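PDB 3QQW: putative citrate lyase, which probably acts as a magnesium-dependent lyase of the citrate lyase family, possibly cleaving (S)-citramalyl-CoA, on a TIM-barrel scaffold. Local coordinates for residues I89-S93 against V117-T121; E153-L158 against D179-H184; I170-F175 against I220-N225. All coordinates share one frame; numbering follows the deposited sequence.

Contact 1: I89-S93 against V117-T121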
loop_
_atom_site.group_PDB
_atom_site.type_symbol
_atom_site.label_atom_id
_atom_site.label_comp_id
_atom_site.label_asym_id
_atom_site.label_seq_id
_atom_site.Cartn_x
_atom_site.Cartn_y
_atom_site.Cartn_z
ATOM N N ILE C 89 -8.373 -28.298 3.725
ATOM C CA ILE C 89 -7.468 -29.339 3.272
ATOM C C ILE C 89 -6.048 -28.904 3.633
ATOM O O ILE C 89 -5.860 -27.803 4.107
ATOM C CB ILE C 89 -7.682 -29.551 1.731
ATOM C CG1 ILE C 89 -7.255 -28.274 0.908
ATOM C CG2 ILE C 89 -9.165 -29.955 1.458
ATOM C CD1 ILE C 89 -7.138 -28.441 -0.599
ATOM N N HIS C 90 -5.060 -29.739 3.388
ATOM C CA HIS C 90 -3.653 -29.442 3.609
ATOM C C HIS C 90 -3.132 -28.438 2.544
ATOM O O HIS C 90 -3.756 -28.265 1.498
ATOM C CB HIS C 90 -2.836 -30.757 3.586
ATOM C CG HIS C 90 -3.068 -31.609 4.805
ATOM N ND1 HIS C 90 -4.104 -32.547 4.859
ATOM C CD2 HIS C 90 -2.427 -31.610 5.996
ATOM C CE1 HIS C 90 -4.027 -33.100 6.055
ATOM N NE2 HIS C 90 -3.024 -32.573 6.769
ATOM N N ASP C 91 -1.988 -27.778 2.819
ATOM C CA ASP C 91 -1.446 -26.769 1.934
ATOM C C ASP C 91 -0.949 -27.354 0.581
ATOM O O ASP C 91 -0.708 -28.563 0.490
ATOM C CB ASP C 91 -0.349 -25.979 2.648
ATOM C CG ASP C 91 0.909 -26.740 2.870
ATOM O OD1 ASP C 91 1.042 -27.362 3.946
ATOM O OD2 ASP C 91 1.772 -26.709 1.982
ATOM N N PRO C 92 -0.776 -26.509 -0.471
ATOM C CA PRO C 92 -0.378 -27.038 -1.792
ATOM C C PRO C 92 0.974 -27.761 -1.854
ATOM O O PRO C 92 1.255 -28.431 -2.855
ATOM C CB PRO C 92 -0.338 -25.782 -2.673
ATOM C CG PRO C 92 -1.274 -24.814 -2.010
ATOM C CD PRO C 92 -1.059 -25.056 -0.547
ATOM N N SER C 93 1.803 -27.639 -0.810
ATOM C CA SER C 93 3.117 -28.283 -0.776
ATOM C C SER C 93 3.038 -29.595 -0.019
ATOM O O SER C 93 3.959 -30.404 -0.092
ATOM C CB SER C 93 4.162 -27.350 -0.159
ATOM O OG SER C 93 4.116 -27.338 1.261
ATOM N N VAL C 117 -8.237 -23.463 1.414
ATOM C CA VAL C 117 -6.887 -23.777 0.924
ATOM C C VAL C 117 -5.879 -22.947 1.736
ATOM O O VAL C 117 -5.869 -21.709 1.658
ATOM C CB VAL C 117 -6.773 -23.519 -0.603
ATOM C CG1 VAL C 117 -5.383 -23.841 -1.129
ATOM C CG2 VAL C 117 -7.842 -24.267 -1.375
ATOM N N PRO C 118 -4.983 -23.614 2.471
ATOM C CA PRO C 118 -4.049 -22.867 3.319
ATOM C C PRO C 118 -2.638 -22.735 2.748
ATOM O O PRO C 118 -2.233 -23.504 1.876
ATOM C CB PRO C 118 -3.993 -23.732 4.578
ATOM C CG PRO C 118 -4.128 -25.119 4.056
ATOM C CD PRO C 118 -4.890 -25.062 2.739
ATOM N N LYS C 119 -1.870 -21.783 3.313
ATOM C CA LYS C 119 -0.442 -21.611 3.105
ATOM C C LYS C 119 0.050 -21.631 1.647
ATOM O O LYS C 119 1.193 -22.049 1.409
ATOM C CB LYS C 119 0.286 -22.725 3.883
ATOM C CG LYS C 119 0.658 -22.373 5.312
ATOM C CD LYS C 119 0.820 -23.652 6.148
ATOM C CE LYS C 119 0.512 -23.460 7.619
ATOM N NZ LYS C 119 -0.923 -23.145 7.867
ATOM N N ALA C 120 -0.753 -21.163 0.680
ATOM C CA ALA C 120 -0.239 -21.084 -0.698
ATOM C C ALA C 120 0.816 -19.998 -0.733
ATOM O O ALA C 120 0.690 -19.003 -0.003
ATOM C CB ALA C 120 -1.343 -20.791 -1.696
ATOM N N THR C 121 1.895 -20.224 -1.481
ATOM C CA THR C 121 3.018 -19.287 -1.528
ATOM C C THR C 121 3.008 -18.466 -2.813
ATOM O O THR C 121 3.837 -17.582 -2.976
ATOM C CB THR C 121 4.339 -20.015 -1.348
ATOM O OG1 THR C 121 4.463 -21.009 -2.368
ATOM C CG2 THR C 121 4.472 -20.637 0.033
HETATM O O HOH W 1 2.565 -24.085 0.259
#
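The ring of Pro118 pushes into a hollow formed by the backbone of residues 89-91, its CG 3.2 Å from Ile89 O while its CD faces His90 O. Pro92 answers from the other segment: its CD lies 3.1 Å from Pro118 O, and its CG rests 4.0 Å from Ala120 CB, whose lone methyl is short enough to let the ring lie close to the backbone. Two prolines suit turns that must hold their shape without regular secondary structure. Residues 89-93 follow strand 85-88 of a TIM barrel, and 117-121 run from the last residue of neighbouring strand 115-117 into its loop, so the fit joins successive turns at the C-terminal ends of the strands. Toward the strands, Ile89 CD1 meets Val117 CG2 at 4.3 Å, and helices 97-107 and 123-139 add further cover. At the more open side, Asp91 lays its CB 3.5 Å from Lys119 CB. With CG between its backbone N and carbonyl carbon (chi1 71°), Asp91 turns OD2 back: OD2 accepts from Ser93 N above the carboxylate plane, closing an Asx turn, and from Ser93 OG on its syn lone pair. A water lies between Lys119 O and OD2 and may bridge them, whereas the Lys119 ammonium leaves for Glu56 and Asp179.

Contact 2: E153-L158 against D179-H184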
loop_
_atom_site.group_PDB
_atom_site.type_symbol
_atom_site.label_atom_id
_atom_site.label_comp_id
_atom_site.label_asym_id
_atom_site.label_seq_id
_atom_site.Cartn_x
_atom_site.Cartn_y
_atom_site.Cartn_z
ATOM N N GLU C 153 -1.527 -15.895 3.846
ATOM C CA GLU C 153 -0.724 -16.001 5.066
ATOM C C GLU C 153 0.771 -16.199 4.781
ATOM O O GLU C 153 1.518 -16.658 5.654
ATOM C CB GLU C 153 -1.262 -17.126 5.959
ATOM C CG GLU C 153 -1.330 -18.510 5.342
ATOM C CD GLU C 153 -2.106 -19.521 6.168
ATOM O OE1 GLU C 153 -2.423 -19.221 7.339
ATOM O OE2 GLU C 153 -2.411 -20.615 5.642
ATOM N N THR C 154 1.199 -15.870 3.558
ATOM C CA THR C 154 2.596 -15.964 3.150
ATOM C C THR C 154 2.984 -14.701 2.419
ATOM O O THR C 154 2.108 -13.955 1.983
ATOM C CB THR C 154 2.854 -17.202 2.287
ATOM O OG1 THR C 154 2.209 -17.057 1.032
ATOM C CG2 THR C 154 2.459 -18.495 2.963
ATOM N N HIS C 155 4.292 -14.466 2.254
ATOM C CA HIS C 155 4.805 -13.321 1.502
ATOM C C HIS C 155 4.331 -13.400 0.058
ATOM O O HIS C 155 3.800 -12.422 -0.464
ATOM C CB HIS C 155 6.327 -13.262 1.542
ATOM C CG HIS C 155 6.907 -12.993 2.883
ATOM N ND1 HIS C 155 6.736 -11.779 3.508
ATOM C CD2 HIS C 155 7.701 -13.777 3.652
ATOM C CE1 HIS C 155 7.397 -11.876 4.654
ATOM N NE2 HIS C 155 7.988 -13.066 4.782
ATOM N N GLY C 156 4.483 -14.570 -0.558
ATOM C CA GLY C 156 4.077 -14.797 -1.946
ATOM C C GLY C 156 2.590 -14.638 -2.200
ATOM O O GLY C 156 2.197 -14.030 -3.197
ATOM N N ALA C 157 1.745 -15.166 -1.299
ATOM C CA ALA C 157 0.302 -15.021 -1.462
ATOM C C ALA C 157 -0.125 -13.554 -1.263
ATOM O O ALA C 157 -1.066 -13.103 -1.919
ATOM C CB ALA C 157 -0.446 -15.924 -0.507
ATOM N N LEU C 158 0.569 -12.799 -0.385
ATOM C CA LEU C 158 0.253 -11.384 -0.213
ATOM C C LEU C 158 0.715 -10.611 -1.447
ATOM O O LEU C 158 -0.049 -9.829 -1.992
ATOM C CB LEU C 158 0.858 -10.785 1.079
ATOM C CG LEU C 158 0.589 -9.283 1.302
ATOM C CD1 LEU C 158 -0.925 -8.981 1.489
ATOM C CD2 LEU C 158 1.437 -8.738 2.442
ATOM N N ASP C 179 0.658 -17.492 10.610
ATOM C CA ASP C 179 1.604 -18.002 9.613
ATOM C C ASP C 179 2.279 -16.871 8.863
ATOM O O ASP C 179 3.432 -17.005 8.480
ATOM C CB ASP C 179 0.912 -18.973 8.651
ATOM C CG ASP C 179 0.490 -20.269 9.336
ATOM O OD1 ASP C 179 1.372 -20.952 9.916
ATOM O OD2 ASP C 179 -0.722 -20.576 9.329
ATOM N N PHE C 180 1.580 -15.754 8.685
ATOM C CA PHE C 180 2.091 -14.576 8.017
ATOM C C PHE C 180 3.224 -13.977 8.843
ATOM O O PHE C 180 4.303 -13.729 8.292
ATOM C CB PHE C 180 0.963 -13.548 7.744
ATOM C CG PHE C 180 1.448 -12.325 7.005
ATOM C CD1 PHE C 180 1.888 -12.418 5.674
ATOM C CD2 PHE C 180 1.537 -11.094 7.651
ATOM C CE1 PHE C 180 2.372 -11.298 5.006
ATOM C CE2 PHE C 180 2.048 -9.977 6.986
ATOM C CZ PHE C 180 2.445 -10.085 5.664
ATOM N N VAL C 181 3.012 -13.816 10.159
ATOM C CA VAL C 181 4.011 -13.275 11.087
ATOM C C VAL C 181 5.236 -14.219 11.173
ATOM O O VAL C 181 6.364 -13.732 11.152
ATOM C CB VAL C 181 3.380 -12.990 12.484
ATOM C CG1 VAL C 181 4.431 -12.813 13.568
ATOM C CG2 VAL C 181 2.470 -11.770 12.427
ATOM N N SER C 182 5.022 -15.549 11.219
ATOM C CA SER C 182 6.096 -16.559 11.327
ATOM C C SER C 182 7.092 -16.513 10.126
ATOM O O SER C 182 8.268 -16.838 10.288
ATOM C CB SER C 182 5.515 -17.961 11.492
ATOM O OG SER C 182 5.168 -18.532 10.244
ATOM N N GLY C 183 6.629 -16.066 8.961
ATOM C CA GLY C 183 7.484 -15.928 7.787
ATOM C C GLY C 183 8.331 -14.671 7.765
ATOM O O GLY C 183 9.087 -14.469 6.814
ATOM N N HIS C 184 8.242 -13.823 8.810
ATOM C CA HIS C 184 8.973 -12.542 8.847
ATOM C C HIS C 184 10.320 -12.582 9.596
ATOM O O HIS C 184 10.848 -11.517 9.924
ATOM C CB HIS C 184 8.079 -11.422 9.409
ATOM C CG HIS C 184 7.095 -10.922 8.396
ATOM N ND1 HIS C 184 5.942 -11.629 8.100
ATOM C CD2 HIS C 184 7.147 -9.821 7.614
ATOM C CE1 HIS C 184 5.336 -10.939 7.161
ATOM N NE2 HIS C 184 6.017 -9.836 6.845
#
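His155 and His184 meet edge to face: CE1 of His155 points at one face of the His184 ring, 3.3 Å from NE2 of His184, with the ring planes 58° apart. The same His155 ring uses its NE2-H to reach Gly183 O at 2.7 Å, the oxygen lying near the imidazole plane although the donor stands well above the carbonyl plane. A flat ring with a polar edge suits this place, since it can pack and donate at once. His184 is steadied in turn by ND1, which donates to Phe180 O.

These histidines belong to the tightly packed part, which continues into Phe180: CE1 of His184 lies over one face of its ring. Phe180, its CG anti to the backbone N (chi1 -178°), lies along the start of helix 155-159, its ring edge near Glu153 C and Thr154 O. Leu158 CD2 comes obliquely to within 3.6 Å of Phe180 CZ, and helix 202-217 borders both side chains. Thr154 N-caps the helix, its OG1 accepting from Ala157 N and also hydrogen-bonding to Ala120 O. Ala217 and Leu216 of a second subunit pack on His155 and His184.

At the looser end Asp179 is partly exposed, while Glu153 beside it is buried; both are predicted magnesium ligands, following strands 170-175 and 148-152 of the barrel. Their side chains run side by side with carboxylate planes nearly perpendicular, and Glu153 OE1 stands 2.9 Å from Asp179 OD2. Lys119 N donates a hydrogen bond to Glu153 OE2, and its ammonium forms a salt bridge with Asp179 OD2 that probably eases the repulsion. Two carboxylates held so close, without a hydrogen bond between them, are consistent with a site made to receive a divalent cation.

Contact 3: I170-F175 against I220-N225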
loop_
_atom_site.group_PDB
_atom_site.type_symbol
_atom_site.label_atom_id
_atom_site.label_comp_id
_atom_site.label_asym_id
_atom_site.label_seq_id
_atom_site.Cartn_x
_atom_site.Cartn_y
_atom_site.Cartn_z
ATOM N N ILE C 170 -13.470 -18.405 -6.111
ATOM C CA ILE C 170 -13.060 -17.936 -4.785
ATOM C C ILE C 170 -14.188 -17.066 -4.267
ATOM O O ILE C 170 -14.683 -16.178 -4.977
ATOM C CB ILE C 170 -11.682 -17.205 -4.781
ATOM C CG1 ILE C 170 -10.561 -18.157 -5.272
ATOM C CG2 ILE C 170 -11.331 -16.600 -3.380
ATOM C CD1 ILE C 170 -9.217 -17.464 -5.461
ATOM N N GLU C 171 -14.629 -17.345 -3.049
ATOM C CA GLU C 171 -15.675 -16.522 -2.435
ATOM C C GLU C 171 -15.145 -15.877 -1.157
ATOM O O GLU C 171 -15.721 -14.887 -0.707
ATOM C CB GLU C 171 -16.978 -17.303 -2.194
ATOM C CG GLU C 171 -16.842 -18.418 -1.177
ATOM C CD GLU C 171 -18.135 -19.076 -0.742
ATOM O OE1 GLU C 171 -19.184 -18.863 -1.392
ATOM O OE2 GLU C 171 -18.077 -19.850 0.238
ATOM N N VAL C 172 -14.033 -16.392 -0.603
ATOM C CA VAL C 172 -13.420 -15.817 0.591
ATOM C C VAL C 172 -11.886 -15.767 0.454
ATOM O O VAL C 172 -11.272 -16.702 -0.065
ATOM C CB VAL C 172 -13.805 -16.554 1.915
ATOM C CG1 VAL C 172 -13.004 -16.035 3.099
ATOM C CG2 VAL C 172 -15.286 -16.480 2.222
ATOM N N LEU C 173 -11.284 -14.665 0.959
ATOM C CA LEU C 173 -9.855 -14.489 1.196
ATOM C C LEU C 173 -9.720 -14.417 2.698
ATOM O O LEU C 173 -10.338 -13.564 3.341
ATOM C CB LEU C 173 -9.224 -13.276 0.506
ATOM C CG LEU C 173 -9.196 -13.258 -1.032
ATOM C CD1 LEU C 173 -8.405 -12.061 -1.526
ATOM C CD2 LEU C 173 -8.583 -14.562 -1.611
ATOM N N ASP C 174 -8.989 -15.378 3.281
ATOM C CA ASP C 174 -8.801 -15.458 4.725
ATOM C C ASP C 174 -7.483 -14.890 5.125
ATOM O O ASP C 174 -6.463 -15.266 4.558
ATOM C CB ASP C 174 -8.868 -16.938 5.182
ATOM C CG ASP C 174 -10.201 -17.603 5.058
ATOM O OD1 ASP C 174 -11.133 -17.160 5.721
ATOM O OD2 ASP C 174 -10.286 -18.623 4.345
ATOM N N PHE C 175 -7.465 -14.038 6.130
ATOM C CA PHE C 175 -6.178 -13.515 6.624
ATOM C C PHE C 175 -5.599 -14.449 7.697
ATOM O O PHE C 175 -6.212 -14.653 8.741
ATOM C CB PHE C 175 -6.313 -12.090 7.162
ATOM C CG PHE C 175 -4.951 -11.493 7.395
ATOM C CD1 PHE C 175 -4.132 -11.150 6.322
ATOM C CD2 PHE C 175 -4.455 -11.339 8.685
ATOM C CE1 PHE C 175 -2.844 -10.655 6.533
ATOM C CE2 PHE C 175 -3.168 -10.841 8.898
ATOM C CZ PHE C 175 -2.375 -10.489 7.820
ATOM N N ILE C 220 -15.250 -10.621 -3.567
ATOM C CA ILE C 220 -14.878 -11.694 -2.651
ATOM C C ILE C 220 -15.013 -11.159 -1.240
ATOM O O ILE C 220 -14.711 -9.996 -0.991
ATOM C CB ILE C 220 -13.439 -12.226 -2.963
ATOM C CG1 ILE C 220 -13.407 -12.930 -4.350
ATOM C CG2 ILE C 220 -12.925 -13.157 -1.889
ATOM C CD1 ILE C 220 -12.043 -13.082 -4.910
ATOM N N VAL C 221 -15.479 -12.009 -0.326
ATOM C CA VAL C 221 -15.617 -11.668 1.073
ATOM C C VAL C 221 -14.226 -11.722 1.758
ATOM O O VAL C 221 -13.567 -12.773 1.738
ATOM C CB VAL C 221 -16.653 -12.599 1.782
ATOM C CG1 VAL C 221 -16.572 -12.479 3.301
ATOM C CG2 VAL C 221 -18.064 -12.312 1.290
ATOM N N PRO C 222 -13.772 -10.622 2.404
ATOM C CA PRO C 222 -12.513 -10.710 3.169
ATOM C C PRO C 222 -12.815 -11.209 4.593
ATOM O O PRO C 222 -13.693 -10.665 5.253
ATOM C CB PRO C 222 -11.974 -9.274 3.134
ATOM C CG PRO C 222 -13.188 -8.396 2.763
ATOM C CD PRO C 222 -14.378 -9.281 2.515
ATOM N N ALA C 223 -12.114 -12.271 5.053
ATOM C CA ALA C 223 -12.326 -12.827 6.384
ATOM C C ALA C 223 -11.124 -12.611 7.286
ATOM O O ALA C 223 -9.962 -12.692 6.858
ATOM C CB ALA C 223 -12.674 -14.292 6.309
ATOM N N HIS C 224 -11.435 -12.247 8.545
ATOM C CA HIS C 224 -10.442 -11.927 9.553
ATOM C C HIS C 224 -10.041 -13.156 10.360
ATOM O O HIS C 224 -10.827 -14.075 10.516
ATOM C CB HIS C 224 -10.987 -10.830 10.469
ATOM C CG HIS C 224 -9.931 -10.162 11.303
ATOM N ND1 HIS C 224 -9.879 -10.335 12.672
ATOM C CD2 HIS C 224 -8.924 -9.334 10.931
ATOM C CE1 HIS C 224 -8.828 -9.641 13.079
ATOM N NE2 HIS C 224 -8.226 -9.022 12.071
ATOM N N ASN C 225 -8.793 -13.167 10.855
ATOM C CA ASN C 225 -8.207 -14.197 11.732
ATOM C C ASN C 225 -8.955 -14.213 13.080
ATOM O O ASN C 225 -9.661 -13.259 13.401
ATOM C CB ASN C 225 -6.705 -13.926 11.950
ATOM C CG ASN C 225 -6.415 -12.470 12.232
ATOM O OD1 ASN C 225 -6.501 -11.624 11.343
ATOM N ND2 ASN C 225 -6.107 -12.141 13.475
HETATM O O HOH W 2 -9.509 -15.653 8.084
#
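Two adjacent parallel strands of the TIM barrel, 170-175 and 221-224, pair here near the centre of the chain. Four backbone hydrogen bonds join them: Val221 N to Glu171 O, Leu173 N to Val221 O, Ala223 N to Leu173 O at 2.8 Å, and Phe175 N to Ala223 O. The segments run 30° apart, in keeping with the twist of a closed barrel, and helix 202-217 lies in the chain between them, making a beta-alpha-beta crossover. On one face Val172, Asp174, Val221 and Ala223 gather: Ala223 CB sits 3.7 Å from Val172 CG1 and 3.3 Å from Asp174 OD1, its small methyl fitting between these larger neighbours. Asp174 OD1 is also hydrogen-bonded to Trp253 NE1, and a water lies 3.2 Å from Asp174 OD1, placed to donate; such partners would help stabilise a buried carboxylate. At the start of the pair, Ile220 points at the neighbouring strand. Its CG2, anti to the backbone N (chi1 -67°), is set against Glu171 O and Leu173 CG, while CD1 lies 3.9 Å from Ile170 CG2. Beyond the last bridge, Asn225 OD1 lies near the Phe175 ring plane, 3.4 Å from Phe175 CD2, while Asn225 ND2 hydrogen-bonds to Gln198 OE1.

How the contacts relate
From the N terminus, contact 1 comes first: it closes a loop around helix 97-107 and strand 115-117, and is complete before the others begin. Contact 2 then opens at the end of strand 148-152. Before it closes at 179-184 the chain enters contact 3 through strand 170-175, whose partner 220-225 arrives only after helix 202-217, so contacts 2 and 3 cross. Contacts 1 and 2 touch directly, Ala120 O lying 2.7 Å from Thr154 OG1; Phe180 of contact 2 packs on Phe175 of contact 3. Contacts 1 and 3 stay about 6 Å apart at their nearest atoms. Together they tie loops after the strands to the barrel wall.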